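Local coordinates for protein SidF, inhibitor of growth family, member 3 (Legionella pneumophila subsp. pneumophila, PDB 4FYE) that acts as a phosphoinositide phosphatase of Legionella, probably removing the 3-phosphate from inositol phospholipids, at residues I202-C207 / A705-A710; E7-Y12 / M246-A251; L656-V661 / R698-I703. The protein carries 1 engineered substitution. All blocks are in the same frame, centred on the assembly; numbering follows the deposited sequence.

Overall arrangement
The three contacts show how helices can be laid on both faces of one sheet. Contacts 1 and 2 use neighbouring antiparallel strands, 199-206 and 247-254, of the mixed six-stranded sheet, and lie about 12 Å apart between centres. Helix 701-712 packs on one face in contact 1; helix 9-16 packs on the other in contact 2. Contact 3, between centres about 12 Å from contact 1 and about 17 Å from contact 2, sets helix 652-668 against the junction of helices 692-699 and 701-712. Along the chain, contacts 1 and 2 interleave, while contact 3 is nested inside contact 1. Extreme N-terminal and late C-terminal segments thus pack on the two faces of one buried sheet of the phosphatase domain.

Contact 1 (I202-C207 / A705-A710)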
loop_
_atom_site.group_PDB
_atom_site.type_symbol
_atom_site.label_atom_id
_atom_site.label_comp_id
_atom_site.label_asym_id
_atom_site.label_seq_id
_atom_site.Cartn_x
_atom_site.Cartn_y
_atom_site.Cartn_z
ATOM N N ILE A 202 10.319 7.775 -7.076
ATOM C CA ILE A 202 9.426 6.974 -6.293
ATOM C C ILE A 202 10.019 5.569 -6.228
ATOM O O ILE A 202 10.442 5.036 -7.250
ATOM C CB ILE A 202 8.051 6.810 -6.975
ATOM C CG1 ILE A 202 7.428 8.142 -7.336
ATOM C CG2 ILE A 202 7.095 6.044 -6.034
ATOM C CD1 ILE A 202 6.394 7.974 -8.421
ATOM N N MET A 203 9.982 4.948 -5.050
ATOM C CA MET A 203 10.458 3.593 -4.943
ATOM C C MET A 203 9.555 2.724 -4.074
ATOM O O MET A 203 8.754 3.238 -3.344
ATOM C CB MET A 203 11.874 3.574 -4.430
ATOM C CG MET A 203 12.130 4.482 -3.255
ATOM S SD MET A 203 13.834 4.149 -2.667
ATOM C CE MET A 203 14.894 5.253 -3.619
ATOM N N TYR A 204 9.620 1.416 -4.278
ATOM C CA TYR A 204 8.911 0.415 -3.552
ATOM C C TYR A 204 10.044 -0.419 -3.028
ATOM O O TYR A 204 10.886 -0.938 -3.823
ATOM C CB TYR A 204 7.948 -0.424 -4.452
ATOM C CG TYR A 204 6.589 0.231 -4.832
ATOM C CD1 TYR A 204 6.346 1.572 -4.654
ATOM C CD2 TYR A 204 5.584 -0.510 -5.392
ATOM C CE1 TYR A 204 5.123 2.148 -4.983
ATOM C CE2 TYR A 204 4.361 0.061 -5.776
ATOM C CZ TYR A 204 4.122 1.376 -5.564
ATOM O OH TYR A 204 2.902 1.925 -5.948
ATOM N N ILE A 205 10.143 -0.444 -1.687
ATOM C CA ILE A 205 11.110 -1.238 -1.018
ATOM C C ILE A 205 10.320 -2.333 -0.347
ATOM O O ILE A 205 9.415 -2.069 0.403
ATOM C CB ILE A 205 11.873 -0.443 0.017
ATOM C CG1 ILE A 205 12.580 0.759 -0.608
ATOM C CG2 ILE A 205 12.930 -1.329 0.697
ATOM C CD1 ILE A 205 12.939 1.778 0.485
ATOM N N PRO A 206 10.626 -3.572 -0.662
ATOM C CA PRO A 206 9.856 -4.673 -0.091
ATOM C C PRO A 206 10.085 -4.702 1.412
ATOM O O PRO A 206 11.209 -4.627 1.892
ATOM C CB PRO A 206 10.531 -5.904 -0.649
ATOM C CG PRO A 206 11.499 -5.442 -1.686
ATOM C CD PRO A 206 11.840 -4.027 -1.378
ATOM N N CYS A 207 9.042 -4.890 2.169
ATOM C CA CYS A 207 9.288 -5.036 3.553
ATOM C C CYS A 207 8.474 -6.171 4.045
ATOM O O CYS A 207 7.696 -6.753 3.296
ATOM C CB CYS A 207 8.863 -3.757 4.277
ATOM S SG CYS A 207 7.154 -3.412 3.929
ATOM N N ALA A 705 3.803 -0.656 -13.313
ATOM C CA ALA A 705 4.015 -1.776 -14.202
ATOM C C ALA A 705 5.201 -2.611 -13.718
ATOM O O ALA A 705 5.208 -3.856 -13.861
ATOM C CB ALA A 705 4.178 -1.331 -15.638
ATOM N N LEU A 706 6.160 -1.938 -13.089
ATOM C CA LEU A 706 7.324 -2.631 -12.488
ATOM C C LEU A 706 6.931 -3.517 -11.325
ATOM O O LEU A 706 7.331 -4.657 -11.267
ATOM C CB LEU A 706 8.285 -1.592 -11.919
ATOM C CG LEU A 706 9.449 -1.214 -12.791
ATOM C CD1 LEU A 706 10.549 -0.644 -11.900
ATOM C CD2 LEU A 706 9.978 -2.509 -13.437
ATOM N N HIS A 707 6.152 -2.934 -10.394
ATOM C CA HIS A 707 5.601 -3.623 -9.237
ATOM C C HIS A 707 4.818 -4.810 -9.718
ATOM O O HIS A 707 5.060 -5.892 -9.220
ATOM C CB HIS A 707 4.809 -2.649 -8.361
ATOM C CG HIS A 707 3.762 -3.289 -7.492
ATOM N ND1 HIS A 707 3.980 -3.569 -6.188
ATOM C CD2 HIS A 707 2.461 -3.709 -7.776
ATOM C CE1 HIS A 707 2.884 -4.169 -5.668
ATOM N NE2 HIS A 707 1.956 -4.264 -6.639
ATOM N N HIS A 708 3.930 -4.645 -10.721
ATOM C CA HIS A 708 3.152 -5.774 -11.263
ATOM C C HIS A 708 4.010 -6.897 -11.825
ATOM O O HIS A 708 3.686 -8.096 -11.707
ATOM C CB HIS A 708 2.146 -5.265 -12.320
ATOM C CG HIS A 708 0.985 -6.224 -12.597
ATOM N ND1 HIS A 708 1.096 -7.320 -13.438
ATOM C CD2 HIS A 708 -0.326 -6.200 -12.162
ATOM C CE1 HIS A 708 -0.089 -7.965 -13.494
ATOM N NE2 HIS A 708 -0.973 -7.264 -12.747
ATOM N N THR A 709 5.118 -6.533 -12.459
ATOM C CA THR A 709 6.017 -7.526 -13.032
ATOM C C THR A 709 6.659 -8.373 -11.927
ATOM O O THR A 709 6.614 -9.605 -11.978
ATOM C CB THR A 709 7.058 -6.853 -13.945
ATOM O OG1 THR A 709 6.330 -6.135 -14.950
ATOM C CG2 THR A 709 7.942 -7.897 -14.639
ATOM N N ALA A 710 7.243 -7.710 -10.953
ATOM C CA ALA A 710 7.749 -8.364 -9.724
ATOM C C ALA A 710 6.707 -9.240 -9.009
ATOM O O ALA A 710 7.038 -10.275 -8.456
ATOM C CB ALA A 710 8.267 -7.313 -8.747
#
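Buried packing of two aromatic side chains, Y204 and H707, joins strand 199-206 of the six-stranded sheet to helix 701-712 lying over it. The pair alone accounts for the 81 Å² buried between the segments. H707 comes to the rim of the tyrosine ring, where its ND1 lies 3.5 Å from Y204 CD2, close to the phenol plane. The methylene shares the load: H707 CB is 3.7 Å from Y204 CD2. The planes are inclined at 79° with centroids 5.4 Å apart, an oblique meeting. Rotation about the first side-chain bond, with H707 CG roughly opposite the backbone N (chi1 156°), carries the imidazole out to this rim. The tyrosine OH is hydrogen-bonded to Q654 of helix 652-668, which tethers the far end of the ring. Within the helix, T709 OG1 returns to A705 O at 2.8 Å, an oxygen that also accepts T709 N. H707 also touches N650, in the loop between strand 641-645 and helix 652-668. That strand-loop-helix order, with a serine five residues ahead of an arginine (SX5R), is consistent with the CX5R P-loop of cysteine-dependent phosphatases, the serine probably standing for the cysteine through the engineered substitution; this helix-on-sheet packing lies beside it.

Contact 2 (E7-Y12 / M246-A251); sequences ENIETY and MARMIA
Helix 9-16 begins on one face of the six-stranded sheet, where I9 in its first turn meets R248 and I250 of strand 247-254. The isoleucine and arginine approach from opposite directions. I9 CG1 lies 3.2 Å from R248 NH2 and 3.6 Å from R248 CZ, while I9 CD1 stands 4.0 Å above one face of the guanidinium, displaced toward its rim. A bend at the second torsion (chi2 80°) folds the R248 chain after CG and presents this flat group to the helix. Its charge is answered elsewhere, by salt bridges from NE to D265 and from NH1 to D311; two carboxylates probably help to hold the guanidinium's orientation while the apolar side chain covers it. Residues 248 and 250 both face the helix because alternate residues of a beta strand project to the same side. The second partner is apolar: I9 CD1 and I250 CD1 come tip to tip at 4.0 Å. N8 occupies the N-cap position, and its carbonyl accepts Y12 N in the first turn (N to O 2.9 Å). D311, at the end of helix 284-311, is also backbone hydrogen-bonded to I9.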
loop_
_atom_site.group_PDB
_atom_site.type_symbol
_atom_site.label_atom_id
_atom_site.label_comp_id
_atom_site.label_asym_id
_atom_site.label_seq_id
_atom_site.Cartn_x
_atom_site.Cartn_y
_atom_site.Cartn_z
ATOM N N GLU A 7 18.957 0.285 9.034
ATOM C CA GLU A 7 19.539 1.562 8.713
ATOM C C GLU A 7 18.433 2.595 8.622
ATOM O O GLU A 7 17.283 2.298 8.394
ATOM C CB GLU A 7 20.279 1.450 7.370
ATOM C CG GLU A 7 21.135 2.642 6.974
ATOM C CD GLU A 7 22.313 2.859 7.907
ATOM O OE1 GLU A 7 22.158 3.701 8.829
ATOM O OE2 GLU A 7 23.373 2.190 7.711
ATOM N N ASN A 8 18.815 3.829 8.805
ATOM C CA ASN A 8 17.913 4.931 8.746
ATOM C C ASN A 8 17.349 5.005 7.318
ATOM O O ASN A 8 18.089 4.838 6.369
ATOM C CB ASN A 8 18.704 6.170 9.116
ATOM C CG ASN A 8 17.924 7.413 8.936
ATOM O OD1 ASN A 8 17.210 7.839 9.841
ATOM N ND2 ASN A 8 18.017 8.001 7.761
ATOM N N ILE A 9 16.039 5.223 7.180
ATOM C CA ILE A 9 15.391 5.210 5.884
ATOM C C ILE A 9 16.043 6.238 4.932
ATOM O O ILE A 9 16.383 5.897 3.791
ATOM C CB ILE A 9 13.867 5.424 6.050
ATOM C CG1 ILE A 9 13.050 4.375 5.283
ATOM C CG2 ILE A 9 13.404 6.891 5.949
ATOM C CD1 ILE A 9 13.449 4.056 3.879
ATOM N N GLU A 10 16.266 7.466 5.411
ATOM C CA GLU A 10 16.838 8.473 4.573
ATOM C C GLU A 10 18.213 8.049 4.101
ATOM O O GLU A 10 18.535 8.240 2.904
ATOM C CB GLU A 10 16.933 9.851 5.250
ATOM C CG GLU A 10 17.319 10.908 4.226
ATOM C CD GLU A 10 17.620 12.322 4.769
ATOM O OE1 GLU A 10 18.520 13.014 4.184
ATOM O OE2 GLU A 10 16.954 12.749 5.754
ATOM N N THR A 11 19.049 7.486 4.988
ATOM C CA THR A 11 20.397 7.182 4.511
ATOM C C THR A 11 20.303 6.035 3.491
ATOM O O THR A 11 20.864 6.092 2.403
ATOM C CB THR A 11 21.459 6.924 5.611
ATOM O OG1 THR A 11 21.551 5.522 5.828
ATOM C CG2 THR A 11 21.160 7.637 6.930
ATOM N N TYR A 12 19.546 5.012 3.816
ATOM C CA TYR A 12 19.266 4.014 2.803
ATOM C C TYR A 12 18.756 4.536 1.439
ATOM O O TYR A 12 19.280 4.153 0.387
ATOM C CB TYR A 12 18.342 2.960 3.331
ATOM C CG TYR A 12 18.207 1.747 2.449
ATOM C CD1 TYR A 12 19.322 1.103 1.878
ATOM C CD2 TYR A 12 16.975 1.197 2.229
ATOM C CE1 TYR A 12 19.183 -0.051 1.097
ATOM C CE2 TYR A 12 16.820 0.041 1.479
ATOM C CZ TYR A 12 17.915 -0.578 0.916
ATOM O OH TYR A 12 17.685 -1.704 0.148
ATOM N N MET A 246 3.637 -6.532 0.412
ATOM C CA MET A 246 3.886 -5.347 1.269
ATOM C C MET A 246 5.167 -4.677 0.915
ATOM O O MET A 246 6.244 -5.254 1.003
ATOM C CB MET A 246 3.854 -5.611 2.773
ATOM C CG MET A 246 3.394 -4.408 3.562
ATOM S SD MET A 246 3.002 -4.799 5.268
ATOM C CE MET A 246 2.882 -3.119 5.883
ATOM N N ALA A 247 5.049 -3.426 0.526
ATOM C CA ALA A 247 6.228 -2.661 0.244
ATOM C C ALA A 247 6.130 -1.282 0.898
ATOM O O ALA A 247 5.022 -0.737 1.106
ATOM C CB ALA A 247 6.365 -2.493 -1.285
ATOM N N ARG A 248 7.289 -0.707 1.142
ATOM C CA ARG A 248 7.405 0.580 1.732
ATOM C C ARG A 248 7.514 1.494 0.511
ATOM O O ARG A 248 8.359 1.281 -0.386
ATOM C CB ARG A 248 8.702 0.644 2.548
ATOM C CG ARG A 248 9.015 2.023 3.136
ATOM C CD ARG A 248 8.156 2.213 4.442
ATOM N NE ARG A 248 8.648 3.381 5.115
ATOM C CZ ARG A 248 9.679 3.364 5.950
ATOM N NH1 ARG A 248 10.241 2.205 6.261
ATOM N NH2 ARG A 248 10.135 4.504 6.472
ATOM N N MET A 249 6.676 2.505 0.488
ATOM C CA MET A 249 6.613 3.438 -0.622
ATOM C C MET A 249 7.198 4.801 -0.200
ATOM O O MET A 249 6.704 5.448 0.731
ATOM C CB MET A 249 5.184 3.615 -1.052
ATOM C CG MET A 249 4.993 4.611 -2.166
ATOM S SD MET A 249 3.392 4.303 -2.994
ATOM C CE MET A 249 2.400 5.302 -1.921
ATOM N N ILE A 250 8.269 5.203 -0.869
ATOM C CA ILE A 250 8.925 6.447 -0.604
ATOM C C ILE A 250 8.959 7.275 -1.899
ATOM O O ILE A 250 9.284 6.761 -2.951
ATOM C CB ILE A 250 10.350 6.192 -0.260
ATOM C CG1 ILE A 250 10.457 5.085 0.781
ATOM C CG2 ILE A 250 10.973 7.497 0.206
ATOM C CD1 ILE A 250 10.097 5.552 2.170
ATOM N N ALA A 251 8.678 8.568 -1.804
ATOM C CA ALA A 251 8.770 9.448 -2.956
ATOM C C ALA A 251 9.466 10.698 -2.485
ATOM O O ALA A 251 9.245 11.145 -1.371
ATOM C CB ALA A 251 7.382 9.785 -3.464
#

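Contact 3 (L656-V661 / R698-I703); sequences LAQKIV and RELTTI
Q658 is the residue through which helix 652-668 meets L700 and T701, at the passage from helix 692-699 to helix 701-712. Followed in order, the segment starts with L656, whose carbonyl accepts I660 N at 3.0 Å and whose side chain turns to helix 626-637 and strand 641-645. A657 comes next and touches K644 of that strand. Q658 then brings the helix closest to its partner: its CA and that of L700 are 6.2 Å apart. With Q658 CG opposite the backbone N (chi1 164°) and the chain extended beyond, the methylenes run out over the leucine at an oblique crossing. Q658 CG rests 3.8 Å from L700 CB and 4.0 Å from L700 CD1; the same methyl lies 3.9 Å from the carbonyl oxygen of Q658, so the leucine packs on both the side chain and the backbone of the glutamine. Farther out, the side chains of Q658 and T701 lie alongside each other and point the same way. K659 points away from this partner, its NZ bonding to N726 O and its charge pairing with the ring of F727 in a cation-pi interaction. I660 packs on strand 641-645 and helix 626-637. In all, 168 Å² is buried. The amide end of Q658 lies among T701, D697 and Q704. The chemistry implies adhesion by van der Waals packing, in which the glutamine's aliphatic stem serves as apolar surface against L700.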
loop_
_atom_site.group_PDB
_atom_site.type_symbol
_atom_site.label_atom_id
_atom_site.label_comp_id
_atom_site.label_asym_id
_atom_site.label_seq_id
_atom_site.Cartn_x
_atom_site.Cartn_y
_atom_site.Cartn_z
ATOM N N LEU A 656 -4.930 3.908 -6.058
ATOM C CA LEU A 656 -5.018 4.778 -4.939
ATOM C C LEU A 656 -3.573 5.267 -4.607
ATOM O O LEU A 656 -3.378 6.484 -4.376
ATOM C CB LEU A 656 -5.674 4.058 -3.757
ATOM C CG LEU A 656 -5.759 4.955 -2.534
ATOM C CD1 LEU A 656 -6.686 6.217 -2.643
ATOM C CD2 LEU A 656 -6.133 4.042 -1.409
ATOM N N ALA A 657 -2.571 4.365 -4.598
ATOM C CA ALA A 657 -1.185 4.819 -4.296
ATOM C C ALA A 657 -0.720 5.901 -5.285
ATOM O O ALA A 657 -0.007 6.860 -4.896
ATOM C CB ALA A 657 -0.196 3.643 -4.240
ATOM N N GLN A 658 -1.180 5.802 -6.544
ATOM C CA GLN A 658 -0.826 6.763 -7.589
ATOM C C GLN A 658 -1.431 8.132 -7.275
ATOM O O GLN A 658 -0.797 9.168 -7.459
ATOM C CB GLN A 658 -1.384 6.296 -8.962
ATOM C CG GLN A 658 -1.406 7.399 -10.047
ATOM C CD GLN A 658 -1.907 6.982 -11.495
ATOM O OE1 GLN A 658 -2.043 7.860 -12.387
ATOM N NE2 GLN A 658 -2.202 5.720 -11.722
ATOM N N LYS A 659 -2.691 8.157 -6.862
ATOM C CA LYS A 659 -3.332 9.404 -6.453
ATOM C C LYS A 659 -2.597 10.021 -5.245
ATOM O O LYS A 659 -2.347 11.232 -5.194
ATOM C CB LYS A 659 -4.797 9.073 -6.123
ATOM C CG LYS A 659 -5.841 9.691 -7.026
ATOM C CD LYS A 659 -5.830 9.229 -8.440
ATOM C CE LYS A 659 -6.955 9.879 -9.270
ATOM N NZ LYS A 659 -6.601 11.120 -10.080
ATOM N N ILE A 660 -2.170 9.217 -4.275
ATOM C CA ILE A 660 -1.598 9.821 -3.057
ATOM C C ILE A 660 -0.189 10.283 -3.353
ATOM O O ILE A 660 0.203 11.369 -2.920
ATOM C CB ILE A 660 -1.531 8.780 -1.929
ATOM C CG1 ILE A 660 -2.941 8.447 -1.469
ATOM C CG2 ILE A 660 -0.698 9.275 -0.770
ATOM C CD1 ILE A 660 -3.048 7.041 -0.925
ATOM N N VAL A 661 0.601 9.469 -4.080
ATOM C CA VAL A 661 1.984 9.834 -4.274
ATOM C C VAL A 661 1.981 11.044 -5.196
ATOM O O VAL A 661 2.739 11.965 -4.974
ATOM C CB VAL A 661 2.870 8.739 -4.928
ATOM C CG1 VAL A 661 4.307 9.005 -4.621
ATOM C CG2 VAL A 661 2.597 7.407 -4.344
ATOM N N ARG A 698 1.395 11.353 -15.995
ATOM C CA ARG A 698 1.937 10.466 -16.988
ATOM C C ARG A 698 3.084 9.707 -16.412
ATOM O O ARG A 698 3.333 8.572 -16.793
ATOM C CB ARG A 698 2.353 11.211 -18.257
ATOM C CG ARG A 698 1.155 11.596 -19.108
ATOM C CD ARG A 698 1.590 12.288 -20.344
ATOM N NE ARG A 698 0.464 12.535 -21.244
ATOM C CZ ARG A 698 0.572 13.229 -22.395
ATOM N NH1 ARG A 698 1.746 13.755 -22.729
ATOM N NH2 ARG A 698 -0.493 13.394 -23.220
ATOM N N GLU A 699 3.715 10.242 -15.399
ATOM C CA GLU A 699 4.933 9.581 -14.920
ATOM C C GLU A 699 4.572 8.338 -14.089
ATOM O O GLU A 699 5.288 7.327 -14.120
ATOM C CB GLU A 699 5.792 10.525 -14.075
ATOM C CG GLU A 699 6.376 11.763 -14.758
ATOM C CD GLU A 699 7.343 11.406 -15.867
ATOM O OE1 GLU A 699 7.745 12.333 -16.568
ATOM O OE2 GLU A 699 7.690 10.211 -16.073
ATOM N N LEU A 700 3.445 8.412 -13.386
ATOM C CA LEU A 700 3.137 7.504 -12.273
ATOM C C LEU A 700 2.761 6.065 -12.640
ATOM O O LEU A 700 2.713 5.194 -11.782
ATOM C CB LEU A 700 2.071 8.133 -11.389
ATOM C CG LEU A 700 2.443 9.594 -11.166
ATOM C CD1 LEU A 700 1.260 10.320 -10.553
ATOM C CD2 LEU A 700 3.663 9.672 -10.256
ATOM N N THR A 701 2.533 5.731 -13.898
ATOM C CA THR A 701 2.145 4.297 -14.137
ATOM C C THR A 701 3.351 3.416 -14.231
ATOM O O THR A 701 3.275 2.159 -14.150
ATOM C CB THR A 701 1.302 4.116 -15.382
ATOM O OG1 THR A 701 1.658 5.169 -16.303
ATOM C CG2 THR A 701 -0.203 4.224 -14.984
ATOM N N THR A 702 4.495 4.041 -14.340
ATOM C CA THR A 702 5.664 3.233 -14.609
ATOM C C THR A 702 6.103 2.350 -13.442
ATOM O O THR A 702 6.366 1.166 -13.653
ATOM C CB THR A 702 6.755 3.959 -15.464
ATOM O OG1 THR A 702 7.883 4.238 -14.697
ATOM C CG2 THR A 702 6.248 5.190 -16.087
ATOM N N ILE A 703 6.066 2.878 -12.213
ATOM C CA ILE A 703 6.341 2.084 -11.001
ATOM C C ILE A 703 5.290 0.978 -10.838
ATOM O O ILE A 703 5.646 -0.101 -10.387
ATOM C CB ILE A 703 6.474 2.975 -9.713
ATOM C CG1 ILE A 703 7.257 2.270 -8.603
ATOM C CG2 ILE A 703 5.121 3.432 -9.130
ATOM C CD1 ILE A 703 8.732 2.249 -8.858
#